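Local structure of N-acetyltransferase (Escherichia coli, 6GTQ) at residues I9-D14 against R48-C53; Y65-S70 against A116-V121; G133-A138 against A162-T167. The protein probably transfers an acetyl group from acetyl-coenzyme A to an acceptor amine, as other members of the GNAT family do. The protein carries 1 engineered substitution. All coordinates share one frame; numbering follows the deposited sequence.

The three contacts follow one another along the chain without overlap and all reach the same mixed sheet of a GNAT-type fold. Contact 1 pairs strand 8-11, one of the two outermost strands within this chain, with strand 48-53. Contact 2, close to the middle of the molecule, lays helix 110-129 on strand 61-74, the neighbour of strand 48-53 in the sheet. Contact 3 joins strands 133-137 and 162-166 in the other half of the sheet. The centres of contacts 1 and 3 are about 20 Å apart and lie on opposite sides of the chain's centre. Contact 2 touches both, its helix reaching contact 1 through His117 and Val121 and contact 3 through Met119, so this helix packs against both halves of the sheet.

Contact 1: I9-D14 against R48-C53; sequences IEILTD and RAYILC
Glu10 and Ile51 grip each other through a pair of backbone bonds, the mark of an antiparallel hydrogen-bonded pair. Ile51 N donates to Glu10 O at 2.8 Å, and Glu10 N returns a bond to Ile51 O at 3.1 Å. A third bond, from Leu12 N to Ala49 O at 2.9 Å, carries the ladder just past the end of strand 9-11. Farther along, a water joins the charged ends of the two segments: it donates to Asp14 OD1 and accepts from Arg48 NH2 at 2.9 Å, bridging groups that do not meet directly.

The beta-branched isoleucines and the tyrosine suit extended strands; the leucines supply apolar bulk. Ile11 lies over one face of the Tyr50 ring, its CB 4.0 Å from the ring centroid in a CH-pi contact. Because Ile11 CG1 is anti to the backbone N (chi1 -173°), the chain runs on across the ring and CD1 arrives 3.5 Å from Tyr50 OH. On the same face of the sheet, Ile9 CG1 rests against Leu52 CD1. On the other face, Leu12 CD1 meets Ile51 CD1 at 3.7 Å, while Glu10, more peripheral, turns its carboxylate to Tyr18, whose hydroxyl bonds OE1.

Strand 48-53 is bonded on its far edge to strand 61-74. Helix 110-129 covers the side bearing Ile9, Tyr50 and Leu52, whereas Ala49, Ile51 and Leu12 face helix 38-43.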
loop_
_atom_site.group_PDB
_atom_site.type_symbol
_atom_site.label_atom_id
_atom_site.label_comp_id
_atom_site.label_asym_id
_atom_site.label_seq_id
_atom_site.Cartn_x
_atom_site.Cartn_y
_atom_site.Cartn_z
ATOM N N ILE A 9 -7.668 -0.287 11.648
ATOM C CA ILE A 9 -7.176 -0.905 10.407
ATOM C C ILE A 9 -7.032 -2.395 10.672
ATOM O O ILE A 9 -6.313 -2.800 11.587
ATOM C CB ILE A 9 -5.877 -0.310 9.796
ATOM C CG1 ILE A 9 -5.907 1.228 9.741
ATOM C CG2 ILE A 9 -5.629 -0.914 8.401
ATOM C CD1 ILE A 9 -4.526 1.896 9.722
ATOM N N GLU A 10 -7.741 -3.205 9.889
ATOM C CA GLU A 10 -7.726 -4.654 10.019
ATOM C C GLU A 10 -7.843 -5.319 8.656
ATOM O O GLU A 10 -8.394 -4.731 7.730
ATOM C CB GLU A 10 -8.854 -5.130 10.965
ATOM C CG GLU A 10 -10.264 -4.769 10.509
ATOM C CD GLU A 10 -11.424 -5.318 11.317
ATOM O OE1 GLU A 10 -12.358 -5.885 10.702
ATOM O OE2 GLU A 10 -11.413 -5.164 12.561
ATOM N N ILE A 11 -7.338 -6.550 8.538
ATOM C CA ILE A 11 -7.474 -7.356 7.326
ATOM C C ILE A 11 -8.946 -7.777 7.242
ATOM O O ILE A 11 -9.574 -7.991 8.283
ATOM C CB ILE A 11 -6.477 -8.562 7.295
ATOM C CG1 ILE A 11 -6.531 -9.296 5.934
ATOM C CG2 ILE A 11 -6.637 -9.536 8.502
ATOM C CD1 ILE A 11 -5.338 -10.079 5.590
ATOM N N LEU A 12 -9.502 -7.851 6.022
ATOM C CA LEU A 12 -10.887 -8.252 5.783
ATOM C C LEU A 12 -11.169 -9.570 6.506
ATOM O O LEU A 12 -10.368 -10.486 6.397
ATOM C CB LEU A 12 -11.139 -8.382 4.267
ATOM C CG LEU A 12 -12.602 -8.428 3.818
ATOM C CD1 LEU A 12 -13.166 -7.038 3.645
ATOM C CD2 LEU A 12 -12.751 -9.185 2.528
ATOM N N THR A 13 -12.240 -9.626 7.317
ATOM C CA THR A 13 -12.606 -10.822 8.096
ATOM C C THR A 13 -13.499 -11.748 7.265
ATOM O O THR A 13 -14.580 -11.346 6.832
ATOM C CB THR A 13 -13.197 -10.438 9.468
ATOM O OG1 THR A 13 -12.375 -9.446 10.087
ATOM C CG2 THR A 13 -13.351 -11.633 10.400
ATOM N N ASP A 14 -13.032 -12.988 7.065
ATOM C CA ASP A 14 -13.630 -14.068 6.270
ATOM C C ASP A 14 -15.144 -14.316 6.454
ATOM O O ASP A 14 -15.819 -14.636 5.468
ATOM C CB ASP A 14 -12.867 -15.376 6.512
ATOM C CG ASP A 14 -11.452 -15.337 5.982
ATOM O OD1 ASP A 14 -11.282 -15.285 4.741
ATOM O OD2 ASP A 14 -10.513 -15.347 6.804
ATOM N N ARG A 48 -4.909 -9.620 -0.847
ATOM C CA ARG A 48 -5.149 -9.471 0.589
ATOM C C ARG A 48 -5.639 -8.048 0.764
ATOM O O ARG A 48 -4.924 -7.102 0.412
ATOM C CB ARG A 48 -3.874 -9.729 1.417
ATOM C CG ARG A 48 -3.234 -11.082 1.150
ATOM C CD ARG A 48 -3.869 -12.222 1.909
ATOM N NE ARG A 48 -5.137 -12.621 1.321
ATOM C CZ ARG A 48 -6.109 -13.234 1.977
ATOM N NH1 ARG A 48 -5.965 -13.536 3.262
ATOM N NH2 ARG A 48 -7.233 -13.550 1.358
ATOM N N ALA A 49 -6.896 -7.905 1.207
ATOM C CA ALA A 49 -7.566 -6.628 1.386
ATOM C C ALA A 49 -7.612 -6.211 2.848
ATOM O O ALA A 49 -8.006 -6.997 3.720
ATOM C CB ALA A 49 -8.967 -6.705 0.817
ATOM N N TYR A 50 -7.209 -4.955 3.103
ATOM C CA TYR A 50 -7.167 -4.341 4.422
ATOM C C TYR A 50 -8.130 -3.163 4.449
ATOM O O TYR A 50 -8.165 -2.355 3.513
ATOM C CB TYR A 50 -5.739 -3.922 4.766
ATOM C CG TYR A 50 -4.820 -5.092 5.030
ATOM C CD1 TYR A 50 -4.281 -5.836 3.978
ATOM C CD2 TYR A 50 -4.455 -5.436 6.329
ATOM C CE1 TYR A 50 -3.442 -6.922 4.216
ATOM C CE2 TYR A 50 -3.604 -6.513 6.577
ATOM C CZ TYR A 50 -3.113 -7.261 5.518
ATOM O OH TYR A 50 -2.284 -8.325 5.763
ATOM N N ILE A 51 -8.935 -3.091 5.510
ATOM C CA ILE A 51 -10.001 -2.109 5.641
ATOM C C ILE A 51 -9.803 -1.152 6.824
ATOM O O ILE A 51 -9.388 -1.565 7.901
ATOM C CB ILE A 51 -11.356 -2.915 5.686
ATOM C CG1 ILE A 51 -12.068 -2.931 4.316
ATOM C CG2 ILE A 51 -12.320 -2.495 6.792
ATOM C CD1 ILE A 51 -11.428 -3.809 3.233
ATOM N N LEU A 52 -10.077 0.139 6.581
ATOM C CA LEU A 52 -10.097 1.217 7.569
ATOM C C LEU A 52 -11.588 1.391 7.880
ATOM O O LEU A 52 -12.348 1.768 6.992
ATOM C CB LEU A 52 -9.498 2.519 6.991
ATOM C CG LEU A 52 -9.588 3.783 7.867
ATOM C CD1 LEU A 52 -8.690 3.690 9.090
ATOM C CD2 LEU A 52 -9.286 5.026 7.063
ATOM N N CYS A 53 -12.020 1.022 9.092
ATOM C CA CYS A 53 -13.434 1.102 9.462
ATOM C C CYS A 53 -13.658 1.705 10.844
ATOM O O CYS A 53 -12.704 1.907 11.594
ATOM C CB CYS A 53 -14.144 -0.243 9.299
ATOM S SG CYS A 53 -13.375 -1.610 10.198
HETATM O O HOH W 1 -9.241 -14.921 2.978
#

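Contact 2: Y65-S70 against A116-V121; sequences YTLCGS and AHAMNV. With ACT (acetate ion), chain H.
Tyr65 has CG between its own backbone N and carbonyl carbon (chi1 80°) and His117 has CG anti to N (chi1 -172°), and these two torsions bring phenol and imidazole tip to rim. The setting is the GNAT fold, where the helix of a beta-alpha-beta crossover, here 110-129, lies on the central strands. Its short segment runs 23° from the direction of strand 65-70, with the axes 10.1 Å apart. Tyr65 OH and His117 ND1 share a hydrogen bond of 2.7 Å in which either may be the donor. The hydroxyl lies in the plane of the imidazole, at its edge, so the bond helps to set the turn of that ring.

Ala118 is small enough to let the helix settle on the tyrosine: its CB sits 3.6 Å above one face of the phenol, toward the rim. The nearly parallel ring of Tyr50 also meets the phenol and helps to hold it flat. Two residues farther along the strand, Leu67 CD1 packs against Val121 CG1 at 3.8 Å, a branched apolar pair. Thr66 points to the other side of the strand, where its OG1 donates a 2.7 Å hydrogen bond to O of an acetate ion, probably from the crystallisation liquor.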
loop_
_atom_site.group_PDB
_atom_site.type_symbol
_atom_site.label_atom_id
_atom_site.label_comp_id
_atom_site.label_asym_id
_atom_site.label_seq_id
_atom_site.Cartn_x
_atom_site.Cartn_y
_atom_site.Cartn_z
ATOM N N TYR A 65 -7.062 -0.706 1.324
ATOM C CA TYR A 65 -5.856 -0.967 0.547
ATOM C C TYR A 65 -5.782 -2.459 0.217
ATOM O O TYR A 65 -6.380 -3.267 0.922
ATOM C CB TYR A 65 -4.565 -0.377 1.172
ATOM C CG TYR A 65 -3.922 -1.159 2.298
ATOM C CD1 TYR A 65 -3.137 -2.280 2.034
ATOM C CD2 TYR A 65 -3.979 -0.699 3.613
ATOM C CE1 TYR A 65 -2.509 -2.982 3.060
ATOM C CE2 TYR A 65 -3.334 -1.380 4.647
ATOM C CZ TYR A 65 -2.601 -2.522 4.363
ATOM O OH TYR A 65 -1.986 -3.220 5.371
ATOM N N THR A 66 -5.140 -2.807 -0.905
ATOM C CA THR A 66 -4.956 -4.201 -1.342
ATOM C C THR A 66 -3.473 -4.511 -1.525
ATOM O O THR A 66 -2.729 -3.670 -2.022
ATOM C CB THR A 66 -5.797 -4.571 -2.590
ATOM O OG1 THR A 66 -5.313 -3.867 -3.736
ATOM C CG2 THR A 66 -7.288 -4.338 -2.400
ATOM N N LEU A 67 -3.057 -5.720 -1.111
ATOM C CA LEU A 67 -1.696 -6.237 -1.237
ATOM C C LEU A 67 -1.685 -7.573 -1.943
ATOM O O LEU A 67 -2.611 -8.387 -1.788
ATOM C CB LEU A 67 -1.064 -6.490 0.143
ATOM C CG LEU A 67 -0.651 -5.333 1.014
ATOM C CD1 LEU A 67 -0.143 -5.854 2.333
ATOM C CD2 LEU A 67 0.425 -4.470 0.352
ATOM N N CYS A 68 -0.599 -7.811 -2.686
ATOM C CA CYS A 68 -0.332 -9.079 -3.355
ATOM C C CYS A 68 1.159 -9.264 -3.563
ATOM O O CYS A 68 1.870 -8.307 -3.855
ATOM C CB CYS A 68 -1.110 -9.243 -4.657
ATOM S SG CYS A 68 -1.050 -10.925 -5.331
ATOM N N GLY A 69 1.617 -10.496 -3.392
ATOM C CA GLY A 69 3.017 -10.850 -3.584
ATOM C C GLY A 69 3.390 -10.707 -5.048
ATOM O O GLY A 69 2.577 -10.976 -5.940
ATOM N N SER A 70 4.600 -10.224 -5.308
ATOM C CA SER A 70 5.073 -10.010 -6.669
ATOM C C SER A 70 6.561 -10.264 -6.757
ATOM O O SER A 70 7.179 -10.686 -5.778
ATOM C CB SER A 70 4.745 -8.586 -7.117
ATOM O OG SER A 70 5.109 -7.617 -6.146
ATOM N N ALA A 116 1.651 3.174 5.912
ATOM C CA ALA A 116 2.486 2.794 7.058
ATOM C C ALA A 116 2.048 1.430 7.637
ATOM O O ALA A 116 2.896 0.645 8.069
ATOM C CB ALA A 116 2.460 3.882 8.129
ATOM N N HIS A 117 0.735 1.143 7.596
ATOM C CA HIS A 117 0.158 -0.130 8.023
ATOM C C HIS A 117 0.627 -1.217 7.048
ATOM O O HIS A 117 1.185 -2.236 7.475
ATOM C CB HIS A 117 -1.372 -0.043 8.072
ATOM C CG HIS A 117 -2.009 -1.255 8.679
ATOM N ND1 HIS A 117 -2.300 -2.370 7.923
ATOM C CD2 HIS A 117 -2.379 -1.491 9.958
ATOM C CE1 HIS A 117 -2.840 -3.241 8.755
ATOM N NE2 HIS A 117 -2.915 -2.756 9.988
ATOM N N ALA A 118 0.463 -0.950 5.740
ATOM C CA ALA A 118 0.901 -1.803 4.631
ATOM C C ALA A 118 2.379 -2.144 4.764
ATOM O O ALA A 118 2.733 -3.326 4.730
ATOM C CB ALA A 118 0.638 -1.112 3.301
ATOM N N MET A 119 3.230 -1.120 4.988
ATOM C CA MET A 119 4.673 -1.260 5.168
ATOM C C MET A 119 5.016 -2.158 6.340
ATOM O O MET A 119 5.943 -2.955 6.229
ATOM C CB MET A 119 5.323 0.111 5.354
ATOM C CG MET A 119 5.465 0.881 4.079
ATOM S SD MET A 119 6.225 2.442 4.478
ATOM C CE MET A 119 6.259 3.172 2.897
ATOM N N ASN A 120 4.259 -2.058 7.445
ATOM C CA ASN A 120 4.458 -2.881 8.640
ATOM C C ASN A 120 4.101 -4.361 8.378
ATOM O O ASN A 120 4.758 -5.249 8.918
ATOM C CB ASN A 120 3.685 -2.307 9.844
ATOM C CG ASN A 120 3.968 -3.035 11.134
ATOM O OD1 ASN A 120 5.043 -2.906 11.723
ATOM N ND2 ASN A 120 3.020 -3.837 11.590
ATOM N N VAL A 121 3.079 -4.613 7.536
ATOM C CA VAL A 121 2.631 -5.951 7.139
ATOM C C VAL A 121 3.727 -6.578 6.274
ATOM O O VAL A 121 4.134 -7.708 6.537
ATOM C CB VAL A 121 1.235 -5.910 6.431
ATOM C CG1 VAL A 121 0.932 -7.209 5.679
ATOM C CG2 VAL A 121 0.118 -5.582 7.423
HETATM C C ACT H . -3.077 -6.032 -5.685
HETATM O O ACT H . -3.396 -5.591 -4.612
HETATM O OXT ACT H . -3.782 -6.764 -6.383
HETATM C CH3 ACT H . -1.698 -5.637 -6.198
#

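Contact 3: G133-A138 against A162-T167; sequences GLFVEA and ALFFPT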
loop_
_atom_site.group_PDB
_atom_site.type_symbol
_atom_site.label_atom_id
_atom_site.label_comp_id
_atom_site.label_asym_id
_atom_site.label_seq_id
_atom_site.Cartn_x
_atom_site.Cartn_y
_atom_site.Cartn_z
ATOM N N GLY A 133 11.265 -5.488 -0.887
ATOM C CA GLY A 133 10.640 -4.191 -1.067
ATOM C C GLY A 133 9.157 -4.188 -1.326
ATOM O O GLY A 133 8.518 -5.238 -1.437
ATOM N N LEU A 134 8.623 -2.965 -1.415
ATOM C CA LEU A 134 7.226 -2.648 -1.667
ATOM C C LEU A 134 7.120 -1.768 -2.909
ATOM O O LEU A 134 7.774 -0.714 -2.993
ATOM C CB LEU A 134 6.568 -1.953 -0.436
ATOM C CG LEU A 134 5.123 -1.446 -0.604
ATOM C CD1 LEU A 134 4.115 -2.597 -0.758
ATOM C CD2 LEU A 134 4.713 -0.549 0.546
ATOM N N PHE A 135 6.287 -2.223 -3.869
ATOM C CA PHE A 135 5.956 -1.508 -5.099
ATOM C C PHE A 135 4.556 -0.968 -4.948
ATOM O O PHE A 135 3.733 -1.567 -4.266
ATOM C CB PHE A 135 6.046 -2.417 -6.330
ATOM C CG PHE A 135 7.461 -2.735 -6.738
ATOM C CD1 PHE A 135 8.120 -3.839 -6.215
ATOM C CD2 PHE A 135 8.146 -1.918 -7.632
ATOM C CE1 PHE A 135 9.436 -4.132 -6.597
ATOM C CE2 PHE A 135 9.458 -2.205 -8.003
ATOM C CZ PHE A 135 10.092 -3.313 -7.487
ATOM N N VAL A 136 4.285 0.174 -5.565
ATOM C CA VAL A 136 2.975 0.802 -5.472
ATOM C C VAL A 136 2.505 1.271 -6.849
ATOM O O VAL A 136 3.329 1.595 -7.703
ATOM C CB VAL A 136 2.961 1.894 -4.370
ATOM C CG1 VAL A 136 3.476 3.239 -4.866
ATOM C CG2 VAL A 136 1.586 2.029 -3.759
ATOM N N GLU A 137 1.187 1.240 -7.077
ATOM C CA GLU A 137 0.572 1.647 -8.344
ATOM C C GLU A 137 -0.044 3.048 -8.237
ATOM O O GLU A 137 -0.945 3.263 -7.419
ATOM C CB GLU A 137 -0.481 0.610 -8.805
ATOM C CG GLU A 137 0.086 -0.754 -9.190
ATOM C CD GLU A 137 1.068 -0.783 -10.352
ATOM O OE1 GLU A 137 0.774 -0.173 -11.407
ATOM O OE2 GLU A 137 2.133 -1.428 -10.208
ATOM N N ALA A 138 0.456 3.997 -9.049
ATOM C CA ALA A 138 -0.051 5.368 -9.099
ATOM C C ALA A 138 -0.608 5.685 -10.499
ATOM O O ALA A 138 0.146 6.006 -11.424
ATOM C CB ALA A 138 1.031 6.357 -8.695
ATOM N N ALA A 162 4.675 2.929 -11.475
ATOM C CA ALA A 162 5.181 2.227 -10.299
ATOM C C ALA A 162 6.217 3.049 -9.530
ATOM O O ALA A 162 7.001 3.793 -10.122
ATOM C CB ALA A 162 5.748 0.868 -10.685
ATOM N N LEU A 163 6.177 2.931 -8.202
ATOM C CA LEU A 163 7.099 3.578 -7.273
ATOM C C LEU A 163 7.604 2.507 -6.316
ATOM O O LEU A 163 6.833 1.614 -5.932
ATOM C CB LEU A 163 6.431 4.715 -6.495
ATOM C CG LEU A 163 6.016 5.930 -7.294
ATOM C CD1 LEU A 163 4.506 5.991 -7.418
ATOM C CD2 LEU A 163 6.562 7.197 -6.667
ATOM N N PHE A 164 8.888 2.586 -5.935
ATOM C CA PHE A 164 9.503 1.579 -5.076
ATOM C C PHE A 164 9.990 2.084 -3.713
ATOM O O PHE A 164 10.599 3.152 -3.627
ATOM C CB PHE A 164 10.655 0.882 -5.827
ATOM C CG PHE A 164 11.400 -0.157 -5.025
ATOM C CD1 PHE A 164 10.804 -1.368 -4.702
ATOM C CD2 PHE A 164 12.699 0.079 -4.588
ATOM C CE1 PHE A 164 11.500 -2.333 -3.973
ATOM C CE2 PHE A 164 13.380 -0.874 -3.831
ATOM C CZ PHE A 164 12.778 -2.076 -3.534
ATOM N N PHE A 165 9.767 1.263 -2.662
ATOM C CA PHE A 165 10.246 1.503 -1.307
ATOM C C PHE A 165 10.923 0.226 -0.754
ATOM O O PHE A 165 10.267 -0.817 -0.654
ATOM C CB PHE A 165 9.123 1.990 -0.391
ATOM C CG PHE A 165 9.594 2.842 0.763
ATOM C CD1 PHE A 165 10.036 4.144 0.554
ATOM C CD2 PHE A 165 9.565 2.355 2.064
ATOM C CE1 PHE A 165 10.453 4.934 1.624
ATOM C CE2 PHE A 165 9.946 3.162 3.137
ATOM C CZ PHE A 165 10.394 4.440 2.911
ATOM N N PRO A 166 12.239 0.267 -0.432
ATOM C CA PRO A 166 12.908 -0.949 0.065
ATOM C C PRO A 166 12.534 -1.345 1.496
ATOM O O PRO A 166 12.110 -0.501 2.276
ATOM C CB PRO A 166 14.408 -0.635 -0.082
ATOM C CG PRO A 166 14.490 0.719 -0.705
ATOM C CD PRO A 166 13.179 1.399 -0.507
ATOM N N THR A 167 12.705 -2.641 1.842
ATOM C CA THR A 167 12.402 -3.155 3.187
ATOM C C THR A 167 13.296 -2.514 4.256
ATOM O O THR A 167 12.815 -2.247 5.358
ATOM C CB THR A 167 12.427 -4.687 3.220
ATOM O OG1 THR A 167 11.531 -5.164 2.225
ATOM C CG2 THR A 167 11.999 -5.253 4.574
#
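Phe164 lays the CD1 corner of its ring over one face of Phe135, 3.4 Å above the plane and offset toward the rim. The ring planes are inclined at 42°, an oblique meeting. With its CG anti to the backbone N (chi1 178°), Phe164 also reaches toward Gly133, whose lack of a side chain lets CE1 come within 3.6 Å of Gly133 CA. Both broad apolar rings also pack against the chain of another protein.

On the other side of the sheet from these rings, Val136 CG1 meets Leu163 CB at 3.7 Å, and Leu163 CD1 goes on to Ala138 CB. Helix 141-149 covers Val136 and Leu163; helix 110-129 covers Leu134 and Phe165. Between the two layers of side chains, backbone bonds run from Leu134 N to Phe165 O and from Phe165 N to Leu134 O, both 2.8 Å. Val136 and Leu163 form a looser pair, in which Leu163 N reaches Val136 O at 3.2 Å. Pro166, which lacks an N-H, ends the strand as the N-cap of helix 167-175, and Thr167 OG1 bonds Ile131 O.

The antiparallel pairing of strands 133-137 and 162-166, with helix 141-149 in the connection between them, is characteristic of the C-terminal half of the GNAT fold.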